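PDB 5B89: cysteine desulfurase from Thermococcus onnurineus, which probably catalyses the pyridoxal-phosphate-dependent desulfuration of L-cysteine, passing the sulfur to a carrier and releasing L-alanine. Local coordinates for residues B[104-107]-B[108-112]; B[82-85]-B[86-90]. One frame throughout, in Å; residues are numbered along the deposited sequence.

Contact 1: residues B[104-107]-B[108-112]; sequences KNTS and ESLNL. With PLP (pyridoxal-5'-phosphate), chain G.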
loop_
_atom_site.group_PDB
_atom_site.type_symbol
_atom_site.label_atom_id
_atom_site.label_comp_id
_atom_site.label_asym_id
_atom_site.label_seq_id
_atom_site.Cartn_x
_atom_site.Cartn_y
_atom_site.Cartn_z
ATOM N N LYS B 104 2.725 2.411 -1.498
ATOM C CA LYS B 104 2.909 1.468 -0.388
ATOM C C LYS B 104 4.319 1.419 0.167
ATOM O O LYS B 104 4.526 1.054 1.258
ATOM C CB LYS B 104 2.407 0.042 -0.712
ATOM C CG LYS B 104 3.404 -0.869 -1.310
ATOM C CD LYS B 104 2.920 -2.318 -1.293
ATOM C CE LYS B 104 1.845 -2.427 -2.340
ATOM N NZ LYS B 104 2.341 -1.986 -3.695
ATOM N N ASN B 105 5.265 1.808 -0.655
ATOM C CA ASN B 105 6.681 1.781 -0.310
ATOM C C ASN B 105 7.522 2.393 -1.438
ATOM O O ASN B 105 7.012 2.732 -2.439
ATOM C CB ASN B 105 7.168 0.338 -0.010
ATOM C CG ASN B 105 6.903 -0.641 -1.147
ATOM O OD1 ASN B 105 6.893 -0.312 -2.265
ATOM N ND2 ASN B 105 6.652 -1.863 -0.773
ATOM N N THR B 106 8.811 2.479 -1.201
ATOM C CA THR B 106 9.738 3.048 -2.230
ATOM C C THR B 106 9.689 2.254 -3.472
ATOM O O THR B 106 9.726 2.766 -4.584
ATOM C CB THR B 106 11.165 3.116 -1.708
ATOM O OG1 THR B 106 11.271 4.037 -0.618
ATOM C CG2 THR B 106 12.142 3.488 -2.736
ATOM N N SER B 107 9.626 0.920 -3.325
ATOM C CA SER B 107 9.656 0.009 -4.476
ATOM C C SER B 107 8.442 0.306 -5.403
ATOM O O SER B 107 8.665 0.435 -6.672
ATOM C CB SER B 107 9.605 -1.419 -4.048
ATOM O OG SER B 107 10.761 -1.703 -3.228
ATOM N N GLU B 108 7.242 0.445 -4.861
ATOM C CA GLU B 108 6.066 0.835 -5.653
ATOM C C GLU B 108 6.370 2.189 -6.337
ATOM O O GLU B 108 6.178 2.327 -7.557
ATOM C CB GLU B 108 4.780 0.889 -4.866
ATOM C CG GLU B 108 3.582 1.293 -5.706
ATOM C CD GLU B 108 2.305 1.539 -4.872
ATOM O OE1 GLU B 108 2.136 0.907 -3.832
ATOM O OE2 GLU B 108 1.391 2.205 -5.394
ATOM N N SER B 109 6.846 3.187 -5.563
ATOM C CA SER B 109 7.119 4.483 -6.156
ATOM C C SER B 109 8.064 4.436 -7.354
ATOM O O SER B 109 7.739 5.024 -8.429
ATOM C CB SER B 109 7.754 5.376 -5.127
ATOM O OG SER B 109 6.885 5.648 -4.038
ATOM N N LEU B 110 9.149 3.672 -7.262
ATOM C CA LEU B 110 10.100 3.618 -8.391
ATOM C C LEU B 110 9.547 2.848 -9.577
ATOM O O LEU B 110 9.721 3.270 -10.709
ATOM C CB LEU B 110 11.423 2.976 -7.937
ATOM C CG LEU B 110 12.203 3.804 -6.916
ATOM C CD1 LEU B 110 13.317 2.998 -6.251
ATOM C CD2 LEU B 110 12.779 5.114 -7.472
ATOM N N ASN B 111 8.789 1.808 -9.316
ATOM C CA ASN B 111 8.103 1.092 -10.411
ATOM C C ASN B 111 7.128 2.043 -11.087
ATOM O O ASN B 111 6.998 2.014 -12.303
ATOM C CB ASN B 111 7.334 -0.123 -9.904
ATOM C CG ASN B 111 8.219 -1.354 -9.835
ATOM O OD1 ASN B 111 8.295 -2.176 -10.780
ATOM N ND2 ASN B 111 8.889 -1.552 -8.700
ATOM N N LEU B 112 6.379 2.859 -10.318
ATOM C CA LEU B 112 5.433 3.818 -10.926
ATOM C C LEU B 112 6.150 4.802 -11.812
ATOM O O LEU B 112 5.581 5.186 -12.856
ATOM C CB LEU B 112 4.599 4.528 -9.869
ATOM C CG LEU B 112 3.647 3.652 -9.074
ATOM C CD1 LEU B 112 2.993 4.589 -8.064
ATOM C CD2 LEU B 112 2.670 2.925 -9.960
HETATM N N1 PLP G . 16.114 1.508 -1.967
HETATM C C2 PLP G . 16.974 1.588 -0.914
HETATM C C2A PLP G . 18.277 2.349 -1.027
HETATM C C3 PLP G . 16.606 0.895 0.253
HETATM O O3 PLP G . 17.425 0.946 1.333
HETATM C C4 PLP G . 15.357 0.228 0.326
HETATM C C4A PLP G . 15.033 -0.580 1.645
HETATM C C5 PLP G . 14.499 0.278 -0.803
HETATM C C6 PLP G . 14.889 0.905 -1.966
HETATM C C5A PLP G . 13.176 -0.479 -0.741
HETATM O O4P PLP G . 12.308 0.165 0.240
HETATM P P PLP G . 10.969 -0.589 0.433
HETATM O O1P PLP G . 10.317 0.157 1.495
HETATM O O2P PLP G . 11.358 -2.005 0.867
HETATM O O3P PLP G . 10.270 -0.623 -0.845
#

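Contact 2: residues B[82-85]-B[86-90]; sequences YEES and RKIVA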
loop_
_atom_site.group_PDB
_atom_site.type_symbol
_atom_site.label_atom_id
_atom_site.label_comp_id
_atom_site.label_asym_id
_atom_site.label_seq_id
_atom_site.Cartn_x
_atom_site.Cartn_y
_atom_site.Cartn_z
ATOM N N TYR B 82 -5.885 13.557 6.488
ATOM C CA TYR B 82 -5.161 13.007 5.339
ATOM C C TYR B 82 -4.476 14.136 4.530
ATOM O O TYR B 82 -3.305 14.035 4.212
ATOM C CB TYR B 82 -6.119 12.179 4.443
ATOM C CG TYR B 82 -5.500 11.520 3.237
ATOM C CD1 TYR B 82 -4.465 10.591 3.412
ATOM C CD2 TYR B 82 -5.879 11.784 1.964
ATOM C CE1 TYR B 82 -3.929 9.973 2.355
ATOM C CE2 TYR B 82 -5.276 11.138 0.884
ATOM C CZ TYR B 82 -4.266 10.279 1.125
ATOM O OH TYR B 82 -3.629 9.603 0.061
ATOM N N GLU B 83 -5.210 15.199 4.247
ATOM C CA GLU B 83 -4.629 16.410 3.590
ATOM C C GLU B 83 -3.564 16.979 4.472
ATOM O O GLU B 83 -2.477 17.387 3.917
ATOM C CB GLU B 83 -5.745 17.408 3.350
ATOM C CG GLU B 83 -6.745 17.023 2.317
ATOM C CD GLU B 83 -7.906 18.037 2.220
ATOM O OE1 GLU B 83 -8.096 18.905 3.142
ATOM O OE2 GLU B 83 -8.686 17.856 1.284
ATOM N N GLU B 84 -3.756 17.138 5.767
ATOM C CA GLU B 84 -2.676 17.625 6.683
ATOM C C GLU B 84 -1.381 16.782 6.508
ATOM O O GLU B 84 -0.254 17.305 6.508
ATOM C CB GLU B 84 -3.122 17.714 8.098
ATOM C CG GLU B 84 -2.114 18.114 9.109
ATOM C CD GLU B 84 -2.505 17.792 10.565
ATOM O OE1 GLU B 84 -2.538 16.647 11.073
ATOM O OE2 GLU B 84 -2.718 18.797 11.335
ATOM N N SER B 85 -1.542 15.457 6.444
ATOM C CA SER B 85 -0.423 14.547 6.396
ATOM C C SER B 85 0.276 14.760 5.047
ATOM O O SER B 85 1.505 14.760 5.081
ATOM C CB SER B 85 -1.018 13.101 6.476
ATOM O OG SER B 85 -1.615 12.875 7.740
ATOM N N ARG B 86 -0.408 14.946 3.950
ATOM C CA ARG B 86 0.251 15.198 2.712
ATOM C C ARG B 86 1.037 16.524 2.789
ATOM O O ARG B 86 2.102 16.610 2.278
ATOM C CB ARG B 86 -0.731 15.312 1.564
ATOM C CG ARG B 86 -0.101 15.212 0.189
ATOM C CD ARG B 86 -1.041 15.565 -0.941
ATOM N NE ARG B 86 -2.261 14.782 -0.954
ATOM C CZ ARG B 86 -2.358 13.554 -1.402
ATOM N NH1 ARG B 86 -1.339 12.881 -1.883
ATOM N NH2 ARG B 86 -3.534 12.976 -1.328
ATOM N N LYS B 87 0.447 17.546 3.394
ATOM C CA LYS B 87 1.211 18.829 3.562
ATOM C C LYS B 87 2.422 18.619 4.381
ATOM O O LYS B 87 3.479 19.264 4.111
ATOM C CB LYS B 87 0.253 19.905 4.148
ATOM C CG LYS B 87 0.919 21.292 4.141
ATOM C CD LYS B 87 1.126 21.863 2.767
ATOM C CE LYS B 87 1.646 23.276 2.932
ATOM N NZ LYS B 87 1.994 23.738 1.591
ATOM N N ILE B 88 2.375 17.887 5.479
ATOM C CA ILE B 88 3.524 17.652 6.330
ATOM C C ILE B 88 4.639 16.957 5.490
ATOM O O ILE B 88 5.811 17.266 5.649
ATOM C CB ILE B 88 3.130 16.872 7.627
ATOM C CG1 ILE B 88 2.348 17.813 8.545
ATOM C CG2 ILE B 88 4.285 16.237 8.309
ATOM C CD1 ILE B 88 1.574 17.065 9.638
ATOM N N VAL B 89 4.285 15.943 4.687
ATOM C CA VAL B 89 5.281 15.235 3.883
ATOM C C VAL B 89 5.874 16.231 2.863
ATOM O O VAL B 89 7.088 16.243 2.645
ATOM C CB VAL B 89 4.597 14.058 3.154
ATOM C CG1 VAL B 89 5.583 13.468 2.151
ATOM C CG2 VAL B 89 4.192 13.025 4.165
ATOM N N ALA B 90 5.035 16.993 2.221
ATOM C CA ALA B 90 5.514 18.012 1.227
ATOM C C ALA B 90 6.503 18.941 1.887
ATOM O O ALA B 90 7.622 19.135 1.338
ATOM C CB ALA B 90 4.345 18.759 0.661
#

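Contact 1: residues B[104-107]-B[108-112]
Asn105 caps the N terminus of helix 106-117, whose first turn, closed on Glu108, holds the cofactor phosphate. The N-cap bond is nearly straight: Glu108 N lies 2.7 Å from Asn105 OD1, with 169° at the hydrogen. Asn105 CG sits between its own backbone N and carbonyl carbon (chi1 56°), which folds OD1 back over the turn. The extended Glu108 side chain reaches past the cap, where OE1 accepts hydrogen bonds from Lys104 N at 2.8 Å and from Lys104 NZ, also a salt bridge, at 2.9 Å, from opposite faces of the carboxylate. Losing that carboxylate to an alanine would probably leave Lys104 N and the buried ammonium short of an acceptor, and would also weaken the subunit contact, because OE2 pairs with Lys104 of the second subunit. Phosphate O3P is gripped twice by Ser107, by N at 3.0 Å and OG at 2.7 Å, and OG also bonds to Ser136. Ser107 O accepts from Asn111 N and from Asn111 ND2, the latter at 2.8 Å and 176°, from opposite faces of its plane. One turn along, Thr106 CG2 lies beside Leu110 CD1, pointing the same way, against strands 229-233 and 206-210; Asn111 faces helix 139-148.

Contact 2: residues B[82-85]-B[86-90]
The carbonyls of Tyr82, Glu83, Glu84 and Ser85 accept in turn from the backbone N of Arg86, Lys87, Ile88 and Val89, the i to i+4 pattern of an alpha helix, at 2.9 to 3.0 Å. Tyr82 and Arg86 meet at their ends. The Arg86 chain leaves the helix extended and then bends at chi3 (-56°), which carries NH2 back to the tyrosine, 3.4 Å from Tyr82 CE2 and 3.6 Å from Tyr82 OH. NH2 comes in obliquely, with the guanidinium and ring planes 81° apart. Their polar ends are tied together by Glu285, whose carboxylate accepts a hydrogen bond at OE1 from Tyr82 OH and forms a salt bridge at OE2 with Arg86 NH1; NH1 also bonds to Ile100 O. The buried arginine charge is thus probably balanced, and its rotation restrained, from outside the helix. Further round, Glu84 and Ile88 run side by side: Ile88 CD1 lies 3.9 Å from Glu84 CG, and Ile88 CG1 rests 3.3 Å from Glu84 O. Val89 CG2 lies 3.3 Å from Ser85 O, one turn earlier, while Ser85 OG turns back to bond to Lys81 O. On the partly exposed side Glu84 pairs with Lys81 and Glu83 with Arg69. Ser85 and Ile88 pack on helix 291-307, whereas Arg86, Val89 and Ala90 lie against strand 100-103, so this part of helix 73-93 is wedged between a helix and strand 100-103, outermost in the seven-stranded sheet within this chain.

Overall arrangement
From the N terminus, contact 2 comes first, within helix 73-93; the chain then passes through strand 100-103 and enters helix 106-117, where contact 1 lies. Each contact joins residues about one helical turn apart, so neither closes a long loop, and the two stand in series without nesting or crossing. The centres of contacts 1 and 2 are about 19 Å apart and their nearest atoms about 10 Å, so they do not touch. The link is strand 100-103: Val89 of contact 2 packs on its Ile100 and Phe102, and Ser109 of contact 1 bonds to its last residue, Thr103. Contact 2 lies in a helix packed on strand 100-103 and helix 291-307, while contact 1 joins sheet, cofactor and second subunit.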